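Local coordinates for protein nucleoporin NUP170 (Chaetomium thermophilum, PDB 5HAX) that probably serves as a scaffold nucleoporin of the nuclear pore complex, with an N-terminal beta-propeller and a C-terminal helical region, at residues P24-Y29 and S305-M310; P32-D37 and V347-R352; D236-L241 and I299-A304; F320-S325 and Q343-K348; P409-I414 and F459-A464. All blocks are in the same frame, centred on the assembly; numbering follows the deposited sequence.

Contact 1 (P24-Y29 and S305-M310). With EDO (1,2-ethanediol), chain G.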
# COMPACT_ATOMS: atom_id res chain seq x y z
N PRO A 24 -5.63 -15.89 -1.32
CA PRO A 24 -4.45 -16.58 -0.78
C PRO A 24 -3.43 -15.64 -0.15
O PRO A 24 -3.16 -14.55 -0.66
CB PRO A 24 -3.86 -17.28 -2.01
CG PRO A 24 -5.00 -17.46 -2.93
CD PRO A 24 -5.90 -16.28 -2.72
N ASP A 25 -2.87 -16.08 0.97
CA ASP A 25 -1.79 -15.36 1.63
C ASP A 25 -0.47 -15.60 0.91
O ASP A 25 -0.31 -16.57 0.15
CB ASP A 25 -1.68 -15.77 3.09
CG ASP A 25 -1.47 -17.27 3.26
OD1 ASP A 25 -0.31 -17.70 3.40
OD2 ASP A 25 -2.47 -18.02 3.25
N LEU A 26 0.50 -14.71 1.17
CA LEU A 26 1.77 -14.76 0.46
C LEU A 26 2.48 -16.10 0.67
O LEU A 26 3.03 -16.67 -0.28
CB LEU A 26 2.67 -13.61 0.93
CG LEU A 26 3.99 -13.46 0.17
CD1 LEU A 26 3.72 -12.92 -1.23
CD2 LEU A 26 4.96 -12.57 0.93
N ASP A 27 2.50 -16.61 1.91
CA ASP A 27 3.15 -17.88 2.18
C ASP A 27 2.59 -19.01 1.32
O ASP A 27 3.29 -19.98 1.03
CB ASP A 27 3.01 -18.26 3.66
CG ASP A 27 3.81 -17.36 4.58
OD1 ASP A 27 3.49 -17.32 5.79
OD2 ASP A 27 4.76 -16.69 4.11
N SER A 28 1.33 -18.89 0.90
CA SER A 28 0.65 -20.00 0.23
C SER A 28 1.03 -20.12 -1.24
O SER A 28 1.02 -21.23 -1.78
CB SER A 28 -0.86 -19.85 0.37
OG SER A 28 -1.25 -19.87 1.73
N TYR A 29 1.34 -19.00 -1.90
CA TYR A 29 1.78 -19.05 -3.29
C TYR A 29 3.26 -18.72 -3.46
O TYR A 29 3.74 -18.64 -4.59
CB TYR A 29 0.91 -18.13 -4.17
CG TYR A 29 1.01 -16.63 -3.93
CD1 TYR A 29 0.06 -15.97 -3.16
CD2 TYR A 29 2.01 -15.88 -4.52
CE1 TYR A 29 0.13 -14.60 -2.96
CE2 TYR A 29 2.09 -14.51 -4.32
CZ TYR A 29 1.14 -13.88 -3.55
OH TYR A 29 1.22 -12.52 -3.36
N SER A 305 2.86 -14.66 7.58
CA SER A 305 3.33 -15.12 8.89
C SER A 305 4.79 -15.53 8.84
O SER A 305 5.60 -15.10 9.68
CB SER A 305 2.46 -16.28 9.37
OG SER A 305 3.00 -16.87 10.54
N LYS A 306 5.16 -16.38 7.88
CA LYS A 306 6.49 -16.96 7.82
C LYS A 306 7.49 -16.07 7.10
O LYS A 306 8.55 -15.74 7.66
CB LYS A 306 6.42 -18.34 7.15
CG LYS A 306 5.63 -19.37 7.94
CD LYS A 306 5.34 -20.61 7.11
CE LYS A 306 4.46 -21.59 7.88
NZ LYS A 306 3.98 -22.71 7.02
N LEU A 307 7.19 -15.65 5.87
CA LEU A 307 8.12 -14.85 5.09
C LEU A 307 8.24 -13.46 5.71
O LEU A 307 7.29 -12.68 5.71
CB LEU A 307 7.66 -14.76 3.64
CG LEU A 307 7.70 -16.08 2.86
CD1 LEU A 307 7.11 -15.89 1.47
CD2 LEU A 307 9.13 -16.61 2.76
N HIS A 308 9.43 -13.16 6.23
CA HIS A 308 9.71 -11.90 6.91
C HIS A 308 10.35 -10.84 6.03
O HIS A 308 10.21 -9.65 6.31
CB HIS A 308 10.66 -12.14 8.10
CG HIS A 308 9.98 -12.67 9.33
ND1 HIS A 308 9.19 -13.80 9.32
CD2 HIS A 308 10.00 -12.23 10.61
CE1 HIS A 308 8.74 -14.02 10.55
NE2 HIS A 308 9.22 -13.08 11.34
N LEU A 309 11.05 -11.24 4.96
CA LEU A 309 12.00 -10.33 4.33
C LEU A 309 12.22 -10.72 2.88
O LEU A 309 12.32 -11.91 2.56
CB LEU A 309 13.33 -10.36 5.10
CG LEU A 309 14.36 -9.29 4.79
CD1 LEU A 309 13.87 -7.93 5.25
CD2 LEU A 309 15.68 -9.64 5.46
N MET A 310 12.31 -9.72 2.01
CA MET A 310 12.77 -9.89 0.64
C MET A 310 14.16 -9.29 0.50
O MET A 310 14.43 -8.21 1.02
CB MET A 310 11.82 -9.23 -0.36
CG MET A 310 12.11 -9.63 -1.81
SD MET A 310 11.33 -8.56 -3.03
CE MET A 310 12.36 -7.10 -2.91
C1 EDO G . 6.38 -20.01 3.23
O1 EDO G . 5.51 -20.67 2.31
C2 EDO G . 7.83 -20.41 2.95
O2 EDO G . 8.13 -20.18 1.57
O HOH W 1 0.77 -16.35 6.08
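The carboxylate of Asp27 is the heart of this contact: it faces the backbone N-H groups leading into strand 307-313 and takes them with both oxygens. OD1 of Asp27 accepts from Lys306 N at 2.8 Å and nearly straight (169°), while OD2 of Asp27 accepts from Leu307 N at 3.2 Å, each oxygen using its syn lone pair. A weak third bond, bent, runs from Ser305 N to OD1 of Asp27 at 3.3 Å. Water 1 closes the group, donating to Asp27 OD1 and Asp25 OD1 and accepting from Ser305 N. Three amides and a water around one carboxylate would be expected to stabilise its charged form. Beneath the polar grip, CD2 of Leu26 meets CD1 of Leu307 at 4.0 Å, the two side chains crossing at about a right angle. In the fold, this pins the short, weakly bonded helix 26-29 to the start of strand 307-313, an inner strand of a five-stranded sheet in the propeller-like domain, where His308 and Leu309 both face Leu321 in a classic beta bulge. Further out, Ser28 OG donates to Asp25 OD2 at 2.7 Å, from above the carboxylate plane. ND1 of His308 donates to Lys306 O at 2.6 Å, and an ethanediol, probably from the crystallisation liquor, bonds to Asp27 O.

Contact 2 (P32-D37 and V347-R352)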
# COMPACT_ATOMS: atom_id res chain seq x y z
N PRO A 32 8.09 -23.03 -0.41
CA PRO A 32 9.49 -23.39 -0.67
C PRO A 32 9.69 -23.92 -2.08
O PRO A 32 8.99 -24.84 -2.52
CB PRO A 32 9.79 -24.45 0.39
CG PRO A 32 8.88 -24.10 1.52
CD PRO A 32 7.63 -23.54 0.90
N GLY A 33 10.64 -23.33 -2.79
CA GLY A 33 10.85 -23.61 -4.20
C GLY A 33 11.20 -22.35 -4.96
O GLY A 33 11.82 -21.44 -4.39
N ALA A 34 10.82 -22.25 -6.23
CA ALA A 34 11.16 -21.09 -7.03
C ALA A 34 10.12 -20.89 -8.12
O ALA A 34 9.32 -21.78 -8.41
CB ALA A 34 12.56 -21.23 -7.64
N SER A 35 10.15 -19.71 -8.73
CA SER A 35 9.21 -19.36 -9.78
C SER A 35 9.84 -18.37 -10.74
O SER A 35 10.69 -17.56 -10.36
CB SER A 35 7.92 -18.77 -9.20
OG SER A 35 7.13 -18.18 -10.22
N SER A 36 9.41 -18.44 -12.01
CA SER A 36 9.76 -17.45 -13.03
C SER A 36 8.53 -17.06 -13.84
O SER A 36 8.63 -16.76 -15.03
CB SER A 36 10.85 -17.98 -13.96
OG SER A 36 10.41 -19.12 -14.68
N ASP A 37 7.36 -17.05 -13.20
CA ASP A 37 6.10 -16.80 -13.88
C ASP A 37 5.89 -15.30 -14.09
O ASP A 37 5.76 -14.55 -13.12
CB ASP A 37 4.94 -17.39 -13.08
CG ASP A 37 5.00 -18.91 -13.01
OD1 ASP A 37 4.46 -19.57 -13.92
OD2 ASP A 37 5.57 -19.44 -12.03
N VAL A 347 12.57 -18.28 -4.11
CA VAL A 347 13.27 -17.36 -5.01
C VAL A 347 12.36 -17.06 -6.20
O VAL A 347 11.87 -17.99 -6.85
CB VAL A 347 14.61 -17.93 -5.50
CG1 VAL A 347 15.30 -16.94 -6.43
CG2 VAL A 347 15.51 -18.29 -4.33
N LYS A 348 12.16 -15.78 -6.48
CA LYS A 348 11.53 -15.34 -7.73
C LYS A 348 12.64 -14.89 -8.68
O LYS A 348 13.30 -13.88 -8.43
CB LYS A 348 10.52 -14.22 -7.49
CG LYS A 348 9.67 -13.88 -8.71
CD LYS A 348 8.73 -15.03 -9.10
CE LYS A 348 8.18 -14.88 -10.51
NZ LYS A 348 6.97 -14.02 -10.57
N PHE A 349 12.84 -15.65 -9.75
CA PHE A 349 13.88 -15.34 -10.71
C PHE A 349 13.42 -14.26 -11.69
O PHE A 349 12.22 -14.03 -11.85
CB PHE A 349 14.30 -16.60 -11.47
CG PHE A 349 15.13 -17.55 -10.66
CD1 PHE A 349 16.49 -17.34 -10.50
CD2 PHE A 349 14.56 -18.65 -10.05
CE1 PHE A 349 17.26 -18.21 -9.75
CE2 PHE A 349 15.32 -19.53 -9.30
CZ PHE A 349 16.68 -19.31 -9.16
N PRO A 350 14.36 -13.60 -12.36
CA PRO A 350 14.01 -12.44 -13.20
C PRO A 350 13.21 -12.84 -14.42
O PRO A 350 13.27 -14.00 -14.88
CB PRO A 350 15.38 -11.88 -13.62
CG PRO A 350 16.36 -12.46 -12.68
CD PRO A 350 15.82 -13.78 -12.26
N PRO A 351 12.46 -11.91 -15.00
CA PRO A 351 11.83 -12.15 -16.31
C PRO A 351 12.89 -12.19 -17.40
O PRO A 351 14.05 -11.83 -17.20
CB PRO A 351 10.90 -10.95 -16.47
CG PRO A 351 11.65 -9.85 -15.78
CD PRO A 351 12.33 -10.50 -14.59
N ARG A 352 12.47 -12.63 -18.59
CA ARG A 352 13.36 -12.75 -19.73
C ARG A 352 13.21 -11.63 -20.75
O ARG A 352 14.21 -11.20 -21.34
CB ARG A 352 13.14 -14.10 -20.43
CG ARG A 352 14.18 -14.41 -21.50
CD ARG A 352 14.36 -15.90 -21.70
NE ARG A 352 15.14 -16.51 -20.63
CZ ARG A 352 16.47 -16.65 -20.64
NH1 ARG A 352 17.19 -16.22 -21.67
NH2 ARG A 352 17.08 -17.22 -19.61
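A short parallel pairing of strand 33-35 with the end of strand 341-348 puts an N-terminal strand on the outside of a five-stranded sheet otherwise built from residues 293-348. Three backbone bonds set the register: Val347 N to Gly33 O, Ser35 N to Val347 O at 3.1 Å, and Phe349 N to Ser35 O at 2.9 Å, the last nearly along the C=O axis. On one face CB of Ala34 touches the edge of the Phe349 ring at CE2, 3.6 Å away, while Val347 CG1 sits over the centre of that ring. On the other face Lys348 leaves its strand with CG anti to the backbone N, then bends at chi2 (67°) and chi4 (-85°). Its CE passes 3.5 Å from Ser35 OG, and NZ of Lys348 reaches Asp37 O at 2.9 Å, approaching from above the carbonyl plane. NZ also forms a salt bridge with Glu427 and bonds to Tyr425 O. A leucine here removes the amine shared by Glu427 and the Asp37 carbonyl and would probably loosen the chain after strand 33-35. Ser35 OG donates to Asp37 OD2 at 2.7 Å, tying Ser35 to Asp37 just beyond the strand. The N-terminal segment thus adds a parallel edge strand outside a four-stranded antiparallel, blade-like sheet of the predicted propeller.

Contact 3 (D236-L241 and I299-A304)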
# COMPACT_ATOMS: atom_id res chain seq x y z
N ASP A 236 10.35 -2.99 10.69
CA ASP A 236 9.04 -3.66 10.60
C ASP A 236 8.36 -3.53 11.96
O ASP A 236 8.62 -4.32 12.87
CB ASP A 236 9.18 -5.12 10.18
CG ASP A 236 7.83 -5.80 10.01
OD1 ASP A 236 6.80 -5.10 10.06
OD2 ASP A 236 7.81 -7.04 9.82
N ASP A 237 7.46 -2.55 12.07
CA ASP A 237 6.77 -2.29 13.33
C ASP A 237 5.85 -3.44 13.73
O ASP A 237 5.67 -3.70 14.92
CB ASP A 237 5.95 -1.00 13.23
CG ASP A 237 6.82 0.23 13.12
OD1 ASP A 237 7.77 0.38 13.93
OD2 ASP A 237 6.56 1.07 12.23
N THR A 238 5.27 -4.15 12.75
CA THR A 238 4.33 -5.22 13.06
C THR A 238 4.99 -6.37 13.80
O THR A 238 4.29 -7.16 14.44
CB THR A 238 3.67 -5.74 11.78
OG1 THR A 238 4.64 -6.45 10.99
CG2 THR A 238 3.08 -4.60 10.97
N ARG A 239 6.32 -6.49 13.71
CA ARG A 239 7.07 -7.52 14.41
C ARG A 239 8.06 -6.96 15.41
O ARG A 239 8.78 -7.73 16.05
CB ARG A 239 7.81 -8.41 13.40
CG ARG A 239 6.96 -8.92 12.25
CD ARG A 239 7.78 -9.79 11.32
NE ARG A 239 7.18 -9.94 10.00
CZ ARG A 239 6.48 -10.99 9.59
NH1 ARG A 239 5.99 -11.02 8.36
NH2 ARG A 239 6.26 -12.02 10.41
N ASN A 240 8.12 -5.63 15.56
CA ASN A 240 9.10 -4.97 16.43
C ASN A 240 10.53 -5.36 16.05
O ASN A 240 11.39 -5.54 16.91
CB ASN A 240 8.83 -5.27 17.90
CG ASN A 240 7.52 -4.67 18.39
OD1 ASN A 240 7.09 -3.62 17.90
ND2 ASN A 240 6.90 -5.32 19.35
N LEU A 241 10.78 -5.47 14.75
CA LEU A 241 12.09 -5.86 14.24
C LEU A 241 12.76 -4.71 13.51
O LEU A 241 12.12 -3.78 13.02
CB LEU A 241 11.98 -7.06 13.30
CG LEU A 241 11.47 -8.37 13.91
CD1 LEU A 241 11.41 -9.45 12.84
CD2 LEU A 241 12.35 -8.82 15.07
N ILE A 299 8.71 -7.58 5.09
CA ILE A 299 7.35 -8.04 4.82
C ILE A 299 6.60 -8.08 6.15
O ILE A 299 7.01 -8.83 7.05
CB ILE A 299 7.34 -9.42 4.13
CG1 ILE A 299 8.10 -9.35 2.81
CG2 ILE A 299 5.90 -9.89 3.90
CD1 ILE A 299 8.36 -10.69 2.16
N PRO A 300 5.53 -7.31 6.32
CA PRO A 300 4.89 -7.22 7.64
C PRO A 300 4.10 -8.48 7.97
O PRO A 300 3.71 -9.26 7.10
CB PRO A 300 3.97 -6.01 7.50
CG PRO A 300 3.63 -5.96 6.05
CD PRO A 300 4.85 -6.46 5.33
N ALA A 301 3.85 -8.66 9.28
CA ALA A 301 3.12 -9.83 9.75
C ALA A 301 1.68 -9.83 9.25
O ALA A 301 1.06 -10.90 9.14
CB ALA A 301 3.15 -9.89 11.27
N THR A 302 1.12 -8.65 8.96
CA THR A 302 -0.22 -8.59 8.40
C THR A 302 -0.29 -9.24 7.03
O THR A 302 -1.34 -9.75 6.64
CB THR A 302 -0.68 -7.13 8.32
OG1 THR A 302 0.26 -6.38 7.53
CG2 THR A 302 -0.77 -6.51 9.70
N GLU A 303 0.82 -9.24 6.29
CA GLU A 303 0.86 -9.77 4.94
C GLU A 303 1.22 -11.25 4.91
O GLU A 303 0.66 -12.00 4.10
CB GLU A 303 1.86 -8.98 4.09
CG GLU A 303 1.89 -9.38 2.63
CD GLU A 303 2.67 -8.39 1.76
OE1 GLU A 303 3.38 -7.54 2.33
OE2 GLU A 303 2.55 -8.47 0.52
N ALA A 304 2.13 -11.69 5.78
CA ALA A 304 2.58 -13.07 5.78
C ALA A 304 3.12 -13.42 7.15
O ALA A 304 3.76 -12.59 7.81
CB ALA A 304 3.65 -13.30 4.71
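Asp236 ends strand 230-236, whose hairpin to strand 241-246 turns through a G1 beta bulge, with Asn240 and Leu241 both facing Asp236; here that hairpin meets the loop joining strands 293-298 and 307-313, in the propeller-like domain. The carboxylate of Asp236, its CG anti to the backbone N, crosses Pro300 at about a right angle and organises the next two partners. OD1 of Asp236 takes the Thr238 hydroxyl at 2.7 Å, and OD2 of Asp236 makes a salt bridge to Arg239 NE at 3.0 Å. Thr238 carries OG1 in the crowded position between its backbone N and carbonyl carbon (chi1 69°). There OG1 donates to Asp236 and accepts from Ala301 N at 2.9 Å, almost straight at 170°, while its CG2 lies beside Pro300 CB. Arg239 runs extended from CG to NE, carrying its guanidinium in under the 299-304 turn, with Ala301 N over one face. Within that turn, Pro300 O accepts from both Glu303 N and Ala304 N. The guanidinium grips Ile299 O side-on, with NE at 3.2 Å and NH1 at 2.7 Å from that one oxygen, and NH2 goes on to Ser305 O. Finally, NH1 of Arg239 donates to Ala304 O at 2.8 Å, lying in that carbonyl's plane.

Contact 4 (F320-S325 and Q343-K348)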
# COMPACT_ATOMS: atom_id res chain seq x y z
N PHE A 320 13.30 -14.57 -0.88
CA PHE A 320 12.29 -14.44 0.16
C PHE A 320 12.67 -15.33 1.34
O PHE A 320 12.76 -16.55 1.19
CB PHE A 320 10.90 -14.81 -0.37
CG PHE A 320 10.35 -13.79 -1.32
CD1 PHE A 320 9.53 -12.77 -0.86
CD2 PHE A 320 10.66 -13.84 -2.67
CE1 PHE A 320 9.02 -11.83 -1.73
CE2 PHE A 320 10.16 -12.90 -3.55
CZ PHE A 320 9.34 -11.89 -3.08
N LEU A 321 12.90 -14.71 2.49
CA LEU A 321 13.40 -15.40 3.67
C LEU A 321 12.34 -15.47 4.75
O LEU A 321 11.66 -14.48 5.04
CB LEU A 321 14.64 -14.70 4.24
CG LEU A 321 15.83 -14.63 3.29
CD1 LEU A 321 15.94 -13.23 2.72
CD2 LEU A 321 17.11 -15.04 4.00
N SER A 322 12.21 -16.65 5.34
CA SER A 322 11.40 -16.84 6.53
C SER A 322 12.25 -16.62 7.78
O SER A 322 13.48 -16.61 7.72
CB SER A 322 10.81 -18.25 6.56
OG SER A 322 11.84 -19.22 6.69
N ALA A 323 11.57 -16.44 8.90
CA ALA A 323 12.21 -16.39 10.20
C ALA A 323 11.29 -17.06 11.20
O ALA A 323 10.06 -16.94 11.10
CB ALA A 323 12.53 -14.95 10.64
N THR A 324 11.87 -17.77 12.16
CA THR A 324 11.10 -18.54 13.12
C THR A 324 11.74 -18.46 14.49
O THR A 324 12.97 -18.40 14.62
CB THR A 324 10.99 -20.01 12.70
OG1 THR A 324 12.30 -20.55 12.48
CG2 THR A 324 10.18 -20.14 11.41
N SER A 325 10.90 -18.44 15.52
CA SER A 325 11.35 -18.47 16.90
C SER A 325 11.56 -19.91 17.35
O SER A 325 10.93 -20.83 16.83
CB SER A 325 10.35 -17.77 17.82
OG SER A 325 10.79 -17.78 19.16
N GLN A 343 15.98 -18.27 7.18
CA GLN A 343 16.29 -19.23 6.12
C GLN A 343 15.74 -18.75 4.79
O GLN A 343 14.60 -18.29 4.71
CB GLN A 343 15.71 -20.61 6.46
CG GLN A 343 16.01 -21.68 5.42
CD GLN A 343 15.43 -23.02 5.80
OE1 GLN A 343 15.00 -23.23 6.93
NE2 GLN A 343 15.41 -23.95 4.84
N LEU A 344 16.57 -18.86 3.75
CA LEU A 344 16.10 -18.60 2.39
C LEU A 344 15.21 -19.75 1.94
O LEU A 344 15.66 -20.89 1.81
CB LEU A 344 17.29 -18.43 1.45
CG LEU A 344 16.94 -18.38 -0.05
CD1 LEU A 344 15.87 -17.33 -0.32
CD2 LEU A 344 18.18 -18.09 -0.88
N GLN A 345 13.94 -19.44 1.68
CA GLN A 345 12.92 -20.43 1.36
C GLN A 345 12.49 -20.42 -0.09
O GLN A 345 12.31 -21.49 -0.69
CB GLN A 345 11.68 -20.20 2.24
CG GLN A 345 11.88 -20.46 3.72
CD GLN A 345 11.87 -21.94 4.06
OE1 GLN A 345 11.99 -22.80 3.19
NE2 GLN A 345 11.70 -22.25 5.34
N PHE A 346 12.31 -19.24 -0.69
CA PHE A 346 11.70 -19.11 -2.00
C PHE A 346 12.43 -18.04 -2.80
O PHE A 346 12.85 -17.02 -2.25
CB PHE A 346 10.21 -18.75 -1.87
CG PHE A 346 9.55 -18.40 -3.17
CD1 PHE A 346 9.41 -17.08 -3.55
CD2 PHE A 346 9.07 -19.39 -4.00
CE1 PHE A 346 8.81 -16.75 -4.75
CE2 PHE A 346 8.47 -19.07 -5.20
CZ PHE A 346 8.34 -17.75 -5.58
N VAL A 347 12.57 -18.28 -4.11
CA VAL A 347 13.27 -17.36 -5.01
C VAL A 347 12.36 -17.06 -6.20
O VAL A 347 11.87 -17.99 -6.85
CB VAL A 347 14.61 -17.93 -5.50
CG1 VAL A 347 15.30 -16.94 -6.43
CG2 VAL A 347 15.51 -18.29 -4.33
N LYS A 348 12.16 -15.78 -6.48
CA LYS A 348 11.53 -15.34 -7.73
C LYS A 348 12.64 -14.89 -8.68
O LYS A 348 13.30 -13.88 -8.43
CB LYS A 348 10.52 -14.22 -7.49
CG LYS A 348 9.67 -13.88 -8.71
CD LYS A 348 8.73 -15.03 -9.10
CE LYS A 348 8.18 -14.88 -10.51
NZ LYS A 348 6.97 -14.02 -10.57
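Phe320 holds CG beside its backbone N (chi1 -71°), and Phe346 holds its own anti to N (chi1 172°), so the two side chains run the same way off one face of the sheet. CD2 of Phe320 lies 3.6 Å from CD1 of Phe346, at the edge of the Phe346 ring, with the two planes 52° apart. At the rim of the Phe320 ring, CE2 approaches Lys348 CB at 4.2 Å. The strands are antiparallel, and Phe320 N donates to Phe346 O at 2.8 Å, nearly along the C=O axis. Phe320 O accepts from Gln345 N at 3.2 Å and weakly from Phe346 N, because Gln345 and Phe346 both face Phe320 in a classic beta bulge. Bent at chi2, Gln345 swings back so that its CG packs 3.2 Å from Ser322 OG and NE2 gives that oxygen a weak bond. Ser322 and Gln343 pair through two backbone bonds, and CD2 of Leu321 rests against Leu344 CB at 4.2 Å on the opposite face. An alanine in place of Phe320 removes the ring that meets Phe346 and Lys348 and would probably loosen the packing on this face. Strand 307-313 flanks strand 318-324 on its other side, strand 33-35 borders 341-348 beyond Gln345, and Asp276 of helix 270-279 accepts from Leu344 N.

Contact 5 (P409-I414 and F459-A464); sequences PDTGRI and FGNELA
One hydroxyl and one carboxylate oxygen carry this contact. Thr411, in the first turn of helix 411-416, places OG1 beside its backbone N and anti to the carbonyl carbon (chi1 -54°), which leaves CG2 anti to N. Glu462 comes from the other side with CG also beside its backbone N (chi1 -66°) and runs extended beyond CG, so that its carboxylate reaches the hydroxyl obliquely. OG1 of Thr411 donates to OE2 of Glu462 at 2.6 Å, a short bond that uses the anti lone pair of that oxygen. The same OE2 has a salt bridge to Arg487, and OE1 accepts from Tyr390, so both oxygens have partners. Water 2 donates to Thr411 OG1 at 2.9 Å and to Gly460 O at 2.7 Å, bridging the helix start to the opposite loop.

The methyl branch does the apolar work. CG2 of Thr411 lies 4.2 Å from Leu463 CG. Leu463, its CG beside the backbone N, brings CD1 to 4.2 Å from Gly412 CA.

Asp410, with CG anti to N (chi1 -165°), caps the helix: its OD1 accepts from Arg413 N, and its OD2 pairs with Arg413 NE in a salt bridge. In the facing loop Asn461 adopts the same first torsion, and its OD1 accepts from Ala464 N at 3.2 Å, while ND2 bonds to Asp20 O. Asp410 and Asn461 each sit at the centre of an inverse gamma turn. The N-capped start of helix 411-416 thus faces the Asx motif of the loop between helix 456-459 and strand 473-478, in the predicted propeller domain.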
# COMPACT_ATOMS: atom_id res chain seq x y z
N PRO A 409 1.70 -8.58 -8.33
CA PRO A 409 1.09 -9.92 -8.35
C PRO A 409 -0.04 -9.95 -9.35
O PRO A 409 -0.75 -8.95 -9.55
CB PRO A 409 0.59 -10.10 -6.91
CG PRO A 409 1.29 -9.07 -6.10
CD PRO A 409 1.57 -7.93 -7.02
N ASP A 410 -0.21 -11.09 -10.02
CA ASP A 410 -1.35 -11.29 -10.91
C ASP A 410 -2.54 -11.66 -10.03
O ASP A 410 -2.96 -12.82 -9.94
CB ASP A 410 -1.06 -12.35 -11.97
CG ASP A 410 -2.06 -12.32 -13.11
OD1 ASP A 410 -3.19 -11.83 -12.91
OD2 ASP A 410 -1.71 -12.78 -14.22
N THR A 411 -3.08 -10.65 -9.35
CA THR A 411 -4.15 -10.87 -8.38
C THR A 411 -5.31 -11.63 -8.99
O THR A 411 -5.90 -12.50 -8.35
CB THR A 411 -4.62 -9.52 -7.82
OG1 THR A 411 -3.50 -8.80 -7.31
CG2 THR A 411 -5.65 -9.72 -6.71
N GLY A 412 -5.66 -11.31 -10.24
CA GLY A 412 -6.78 -11.99 -10.88
C GLY A 412 -6.53 -13.48 -11.06
O GLY A 412 -7.42 -14.30 -10.83
N ARG A 413 -5.32 -13.85 -11.49
CA ARG A 413 -5.01 -15.26 -11.70
C ARG A 413 -4.83 -15.98 -10.37
O ARG A 413 -5.22 -17.15 -10.23
CB ARG A 413 -3.76 -15.40 -12.56
CG ARG A 413 -3.55 -16.79 -13.14
CD ARG A 413 -2.33 -16.84 -14.05
NE ARG A 413 -2.31 -15.75 -15.01
CZ ARG A 413 -2.96 -15.74 -16.17
NH1 ARG A 413 -3.71 -16.78 -16.52
NH2 ARG A 413 -2.88 -14.69 -16.98
N ILE A 414 -4.23 -15.31 -9.38
CA ILE A 414 -4.03 -15.92 -8.07
C ILE A 414 -5.38 -16.22 -7.41
O ILE A 414 -5.55 -17.24 -6.74
CB ILE A 414 -3.16 -15.01 -7.18
CG1 ILE A 414 -1.74 -14.92 -7.75
CG2 ILE A 414 -3.12 -15.53 -5.74
CD1 ILE A 414 -0.86 -13.89 -7.06
N PHE A 459 -5.35 -10.38 2.63
CA PHE A 459 -4.57 -9.14 2.67
C PHE A 459 -4.31 -8.59 1.27
O PHE A 459 -4.41 -7.38 1.06
CB PHE A 459 -3.24 -9.40 3.39
CG PHE A 459 -2.32 -8.21 3.40
CD1 PHE A 459 -2.37 -7.29 4.43
CD2 PHE A 459 -1.41 -8.01 2.38
CE1 PHE A 459 -1.53 -6.20 4.45
CE2 PHE A 459 -0.56 -6.92 2.39
CZ PHE A 459 -0.62 -6.01 3.43
N GLY A 460 -3.96 -9.45 0.32
CA GLY A 460 -3.49 -8.98 -0.97
C GLY A 460 -4.56 -8.84 -2.03
O GLY A 460 -4.25 -8.76 -3.22
N ASN A 461 -5.83 -8.79 -1.62
CA ASN A 461 -6.95 -8.80 -2.57
C ASN A 461 -7.16 -7.40 -3.13
O ASN A 461 -7.99 -6.62 -2.66
CB ASN A 461 -8.21 -9.34 -1.91
CG ASN A 461 -9.28 -9.71 -2.91
OD1 ASN A 461 -9.22 -9.31 -4.08
ND2 ASN A 461 -10.27 -10.47 -2.47
N GLU A 462 -6.39 -7.09 -4.18
CA GLU A 462 -6.55 -5.81 -4.87
C GLU A 462 -7.96 -5.62 -5.41
O GLU A 462 -8.50 -4.51 -5.40
CB GLU A 462 -5.56 -5.70 -6.04
CG GLU A 462 -4.10 -5.65 -5.68
CD GLU A 462 -3.24 -5.35 -6.89
OE1 GLU A 462 -2.77 -4.20 -7.02
OE2 GLU A 462 -3.07 -6.25 -7.73
N LEU A 463 -8.57 -6.70 -5.91
CA LEU A 463 -9.88 -6.59 -6.54
C LEU A 463 -10.92 -6.09 -5.55
O LEU A 463 -11.81 -5.31 -5.91
CB LEU A 463 -10.29 -7.95 -7.10
CG LEU A 463 -9.35 -8.50 -8.18
CD1 LEU A 463 -9.59 -9.98 -8.41
CD2 LEU A 463 -9.51 -7.72 -9.47
N ALA A 464 -10.80 -6.50 -4.28
CA ALA A 464 -11.81 -6.17 -3.29
C ALA A 464 -11.81 -4.69 -2.93
O ALA A 464 -12.86 -4.15 -2.54
CB ALA A 464 -11.58 -7.00 -2.03
O HOH W 2 -2.21 -9.42 -4.80

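Contacts 1, 2 and 4 all reach one sheet: contact 4 joins two of its inner strands, contact 2 adds the N-terminal outer strand to 341-348, and contact 1 sets helix 26-29 against strand 307-313. Contact 4 and contact 5 are the buried ones; the other three are partly buried. Backbone pairing dominates contacts 2 and 4, which share Val347 and Lys348, with aromatic packing in contact 4 and a lysine amine in contact 2. Carboxylates do the work in the less regular contacts 1, 3 and 5, joined in contact 3 by a guanidinium. Contact 3 touches contact 1 through Arg239 and Ser305, and contact 5 through Phe459 on Thr302 and Glu303. Contacts 2 and 5 do not touch.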